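Local coordinates for regulatory protein MarR (Planctomyces limnophilus, PDB 3U2R), which probably binds DNA as a transcription factor of the MarR family, through a winged helix-turn-helix domain, at residues A33-I38 and R124-R129; T51-R56 and K114-L119. All blocks are in the same frame, centred on the assembly; numbering follows the deposited sequence.

Interaction 1 of 2, residues A33-I38 and R124-R129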
# COMPACT_ATOMS: atom_id res chain seq x y z
N ALA A 33 15.46 11.17 4.73
CA ALA A 33 15.38 12.32 3.84
C ALA A 33 14.12 13.22 4.12
O ALA A 33 14.20 14.44 4.05
CB ALA A 33 15.36 11.86 2.41
N ILE A 34 13.00 12.61 4.47
CA ILE A 34 11.73 13.34 4.68
C ILE A 34 11.86 14.16 5.96
O ILE A 34 11.41 15.29 5.99
CB ILE A 34 10.52 12.36 4.71
CG1 ILE A 34 10.26 11.83 3.27
CG2 ILE A 34 9.23 13.02 5.32
CD1 ILE A 34 9.38 10.67 3.26
N GLU A 35 12.46 13.60 7.00
CA GLU A 35 12.71 14.34 8.26
C GLU A 35 13.69 15.48 8.06
O GLU A 35 13.50 16.59 8.56
CB GLU A 35 13.29 13.39 9.29
CG GLU A 35 12.25 12.46 9.81
CD GLU A 35 12.65 11.44 10.84
OE1 GLU A 35 13.80 11.53 11.34
OE2 GLU A 35 11.72 10.78 11.37
N GLU A 36 14.76 15.21 7.33
CA GLU A 36 15.76 16.26 7.08
C GLU A 36 15.07 17.43 6.38
O GLU A 36 15.17 18.56 6.85
CB GLU A 36 16.93 15.70 6.25
CG GLU A 36 18.28 16.37 6.41
CD GLU A 36 19.54 15.53 6.18
OE1 GLU A 36 20.64 16.02 6.53
OE2 GLU A 36 19.45 14.42 5.60
N GLU A 37 14.21 17.16 5.39
CA GLU A 37 13.55 18.27 4.70
C GLU A 37 12.61 19.06 5.61
O GLU A 37 12.55 20.27 5.48
CB GLU A 37 12.82 17.78 3.49
CG GLU A 37 12.45 18.89 2.52
CD GLU A 37 10.96 19.10 2.37
OE1 GLU A 37 10.45 19.01 1.23
OE2 GLU A 37 10.29 19.30 3.41
N ILE A 38 11.90 18.43 6.52
CA ILE A 38 11.01 19.20 7.37
C ILE A 38 11.83 19.87 8.47
O ILE A 38 11.55 21.01 8.77
CB ILE A 38 9.77 18.41 7.96
CG1 ILE A 38 8.82 19.36 8.78
CG2 ILE A 38 10.19 17.27 8.86
CD1 ILE A 38 8.10 20.52 7.90
N ARG A 124 3.94 15.24 12.49
CA ARG A 124 2.96 14.21 12.27
C ARG A 124 2.76 14.04 10.74
O ARG A 124 2.74 12.92 10.26
CB ARG A 124 1.63 14.54 12.97
CG ARG A 124 0.56 13.45 12.79
CD ARG A 124 -0.74 13.86 13.43
NE ARG A 124 -1.35 14.91 12.61
CZ ARG A 124 -1.63 16.16 12.97
NH1 ARG A 124 -1.40 16.58 14.21
NH2 ARG A 124 -2.15 17.00 12.08
N GLN A 125 2.71 15.17 9.99
CA GLN A 125 2.57 15.08 8.53
C GLN A 125 3.80 14.45 7.91
O GLN A 125 3.69 13.73 6.94
CB GLN A 125 2.32 16.41 7.88
CG GLN A 125 0.94 16.94 8.23
CD GLN A 125 0.68 18.38 7.88
OE1 GLN A 125 -0.22 18.98 8.47
NE2 GLN A 125 1.37 18.96 6.89
N CYS A 126 4.95 14.77 8.44
CA CYS A 126 6.17 14.14 8.01
C CYS A 126 6.11 12.59 8.23
O CYS A 126 6.51 11.86 7.34
CB CYS A 126 7.34 14.80 8.73
SG CYS A 126 8.71 13.74 9.14
N HIS A 127 5.53 12.10 9.35
CA HIS A 127 5.41 10.67 9.59
C HIS A 127 4.39 10.05 8.67
O HIS A 127 4.61 8.95 8.18
CB HIS A 127 5.06 10.34 11.04
CG HIS A 127 6.13 10.72 12.04
ND1 HIS A 127 7.50 10.51 11.79
CD2 HIS A 127 6.00 11.12 13.33
CE1 HIS A 127 8.12 10.99 12.85
NE2 HIS A 127 7.26 11.28 13.83
N GLU A 128 3.33 10.78 8.33
CA GLU A 128 2.36 10.31 7.34
C GLU A 128 3.02 10.19 5.93
O GLU A 128 2.88 9.15 5.27
CB GLU A 128 1.16 11.22 7.32
CG GLU A 128 0.32 11.11 8.59
CD GLU A 128 -0.70 12.22 8.68
OE1 GLU A 128 -0.92 12.86 7.64
OE2 GLU A 128 -1.42 12.32 9.69
N ARG A 129 3.86 11.19 5.54
CA ARG A 129 4.53 11.13 4.21
C ARG A 129 5.53 10.02 4.17
O ARG A 129 5.65 9.36 3.14
CB ARG A 129 5.17 12.44 3.89
CG ARG A 129 4.08 13.59 3.74
CD ARG A 129 4.66 14.73 2.92
NE ARG A 129 5.81 15.31 3.58
CZ ARG A 129 5.76 16.13 4.64
NH1 ARG A 129 4.60 16.48 5.17
NH2 ARG A 129 6.89 16.60 5.19

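Interaction 2 of 2, residues T51-R56 and K114-L119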
# COMPACT_ATOMS: atom_id res chain seq x y z
N THR A 51 16.67 15.63 21.14
CA THR A 51 17.14 16.27 22.39
C THR A 51 16.03 17.14 23.00
O THR A 51 15.70 17.01 24.18
CB THR A 51 18.39 17.10 22.09
OG1 THR A 51 19.39 16.24 21.52
CG2 THR A 51 18.93 17.76 23.31
N LEU A 52 15.41 18.00 22.19
CA LEU A 52 14.36 18.82 22.74
C LEU A 52 13.22 17.96 23.30
O LEU A 52 12.76 18.27 24.38
CB LEU A 52 13.83 19.79 21.69
CG LEU A 52 14.82 20.88 21.17
CD1 LEU A 52 14.25 21.64 19.96
CD2 LEU A 52 15.13 21.95 22.25
N ARG A 53 12.80 16.89 22.62
CA ARG A 53 11.71 16.00 23.10
C ARG A 53 12.09 15.31 24.40
O ARG A 53 11.24 15.09 25.26
CB ARG A 53 11.39 14.92 22.05
CG ARG A 53 10.50 15.35 20.90
CD ARG A 53 9.04 15.10 21.20
NE ARG A 53 8.74 13.71 21.57
CZ ARG A 53 8.57 12.69 20.73
NH1 ARG A 53 8.69 12.87 19.42
NH2 ARG A 53 8.30 11.47 21.19
N LEU A 54 13.34 14.89 24.48
CA LEU A 54 13.87 14.24 25.69
C LEU A 54 13.85 15.26 26.84
O LEU A 54 13.42 14.93 27.95
CB LEU A 54 15.30 13.74 25.39
CG LEU A 54 16.10 13.07 26.48
CD1 LEU A 54 15.44 11.75 26.93
CD2 LEU A 54 17.48 12.73 25.98
N LEU A 55 14.22 16.53 26.57
CA LEU A 55 14.20 17.50 27.65
C LEU A 55 12.77 17.87 28.07
O LEU A 55 12.57 18.24 29.23
CB LEU A 55 15.04 18.76 27.33
CG LEU A 55 16.52 18.46 27.12
CD1 LEU A 55 17.27 19.72 26.79
CD2 LEU A 55 17.12 17.78 28.31
N ARG A 56 11.81 17.77 27.18
CA ARG A 56 10.39 18.01 27.52
C ARG A 56 9.89 16.97 28.51
O ARG A 56 9.13 17.34 29.40
CB ARG A 56 9.48 18.01 26.27
CG ARG A 56 7.98 18.29 26.63
CD ARG A 56 7.09 18.77 25.49
NE ARG A 56 7.09 17.92 24.29
CZ ARG A 56 6.43 18.20 23.15
NH1 ARG A 56 6.51 17.39 22.10
NH2 ARG A 56 5.69 19.31 23.05
N LYS A 114 7.58 25.97 23.11
CA LYS A 114 6.79 26.54 22.02
C LYS A 114 7.23 25.92 20.70
O LYS A 114 6.38 25.60 19.87
CB LYS A 114 6.94 28.06 21.98
CG LYS A 114 6.34 28.78 20.76
CD LYS A 114 4.99 29.34 21.02
CE LYS A 114 4.45 30.06 19.80
NZ LYS A 114 3.55 29.18 19.01
N LEU A 115 8.53 25.79 20.49
CA LEU A 115 8.99 25.24 19.22
C LEU A 115 8.48 23.82 19.04
O LEU A 115 7.99 23.46 17.96
CB LEU A 115 10.52 25.29 19.09
CG LEU A 115 11.09 24.67 17.85
CD1 LEU A 115 10.55 25.38 16.53
CD2 LEU A 115 12.56 24.71 17.91
N LEU A 116 8.53 23.02 20.08
CA LEU A 116 8.00 21.65 20.01
C LEU A 116 6.46 21.66 19.77
O LEU A 116 6.01 20.88 18.98
CB LEU A 116 8.33 20.87 21.29
CG LEU A 116 9.75 20.47 21.51
CD1 LEU A 116 9.88 19.74 22.81
CD2 LEU A 116 10.24 19.60 20.43
N LYS A 117 5.69 22.60 20.33
CA LYS A 117 4.24 22.67 20.05
C LYS A 117 4.00 23.05 18.58
O LYS A 117 3.12 22.47 17.94
CB LYS A 117 3.50 23.65 20.98
CG LYS A 117 3.38 23.14 22.41
CD LYS A 117 2.43 23.96 23.29
CE LYS A 117 2.73 23.82 24.79
NZ LYS A 117 1.71 24.49 25.66
N ASP A 118 4.82 23.98 18.02
CA ASP A 118 4.72 24.34 16.60
C ASP A 118 5.14 23.23 15.66
O ASP A 118 4.78 23.26 14.48
CB ASP A 118 5.58 25.55 16.28
CG ASP A 118 5.13 26.83 16.93
OD1 ASP A 118 3.98 26.86 17.44
OD2 ASP A 118 5.93 27.78 16.98
N LEU A 119 5.93 22.31 16.14
CA LEU A 119 6.40 21.20 15.33
C LEU A 119 5.49 19.98 15.37
O LEU A 119 5.75 19.07 14.61
CB LEU A 119 7.80 20.76 15.79
CG LEU A 119 8.91 21.67 15.31
CD1 LEU A 119 10.18 21.42 16.10
CD2 LEU A 119 9.20 21.45 13.86

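Interaction 1 of 2, residues A33-I38 and R124-R129
The imidazole of His127 meets Glu35 at its edge: OE2 of Glu35 lies in the ring plane, 3.9 Å from CE1 of His127, while the carboxylate is turned 65° from the ring. This is proximity rather than a bond. Both groups turn to Gln130, one turn further along helix 110-148, His127 through ND1 and Glu35 through OE2, and the same oxygen is bound by Thr17 of the second subunit. A carboxylate so near would probably stabilise a protonated histidine. The guanidinium of Arg129 has CA of Cys126 over one face, 3.6 Å above the plane and toward its rim; CB of Ile38 lies at its edge.

The two segments run nearly antiparallel, at 152° with their axes 9.6 Å apart. They lie on helices 18-40 and 110-148, the first and last of the chain, which in MarR proteins make up much of the dimerisation region; here residues of two other subunits pack around the contact.

Cys126 suits the close approach because its side chain is small. Its SG touches both CG of Glu35 and CG2 of Ile38, each 3.8 Å away. Ile38 carries that methyl in the crowded position between backbone N and carbonyl carbon, whereas Ile34 holds CG2 anti to its backbone N, 3.6 Å from the carbonyl O of Cys126. The other branch of Ile34 ends in CD1, 4.0 Å from O of Arg129, so this beta-branched residue spans almost one turn of the opposing backbone.

Interaction 2 of 2, residues T51-R56 and K114-L119
Leu116 points from helix 110-148 toward helix 46-58 and buries more surface in the contact than any other residue. With CG anti to the carbonyl carbon (chi1 -71°) and an extended chi2, both methyls reach Leu52, and CD1 also reaches Arg56. CD2 packs on CB of Leu52 at 3.8 Å; CD1 comes to 3.6 Å from the carbonyl O of Leu52 and touches CB, CD and NE of Arg56. Leucine suits this place, since its forked end can cover a helical backbone and a long side chain together.

Arg56 comes to meet it tip to tip. Its CG stands anti to the backbone N, and a bend at chi3 (54°) turns the guanidinium so that one face looks onto CB of Leu116, 3.5 Å above the plane and offset toward the rim. Beside this pair, the side chains of Leu52 and Leu115 cross at about a right angle, CD1 of Leu52 lying 4.1 Å from CD2 of Leu115.

The two segments cross steeply, at 113° between their N-to-C directions, with axes 10.6 Å apart. The nearest CA atoms are those of Arg53 and Leu116, 7.4 Å apart. Outside this shell, Leu108 of strand 103-108 touches both Leu52 and Arg56, Leu86 of helix 78-88 packs on Leu52, and Leu91 lies against Leu115. The contact thus joins the long C-terminal helix to the apolar core of the winged helix-turn-helix domain.

No hydrogen bond or salt bridge links the two segments, and the charge of Arg56 makes a long, weak ion pair with Glu120, just beyond segment 114-119. Cohesion therefore rests on shape and apolar burial, with the flat guanidinium lying over aliphatic carbon, more than on charge.

Interactions 1 and 2 both use helix 110-148, with segment 114-119 coming before 124-129. Their other halves lie on consecutive helices, 18-40 and 46-58. Interaction 2 is therefore nested inside the loop closed by interaction 1, and that inner loop holds the three-stranded antiparallel sheet and helices 65-71 and 78-88. The two centres are 16 Å apart, and the nearest atoms, about 5 Å apart, do not touch. One long helix thus meets the winged helix-turn-helix domain near its start and the first helix, beside other subunits, further on. Such continuity could couple subunit arrangement to the placing of the presumed DNA-binding domains, as in MarR relatives.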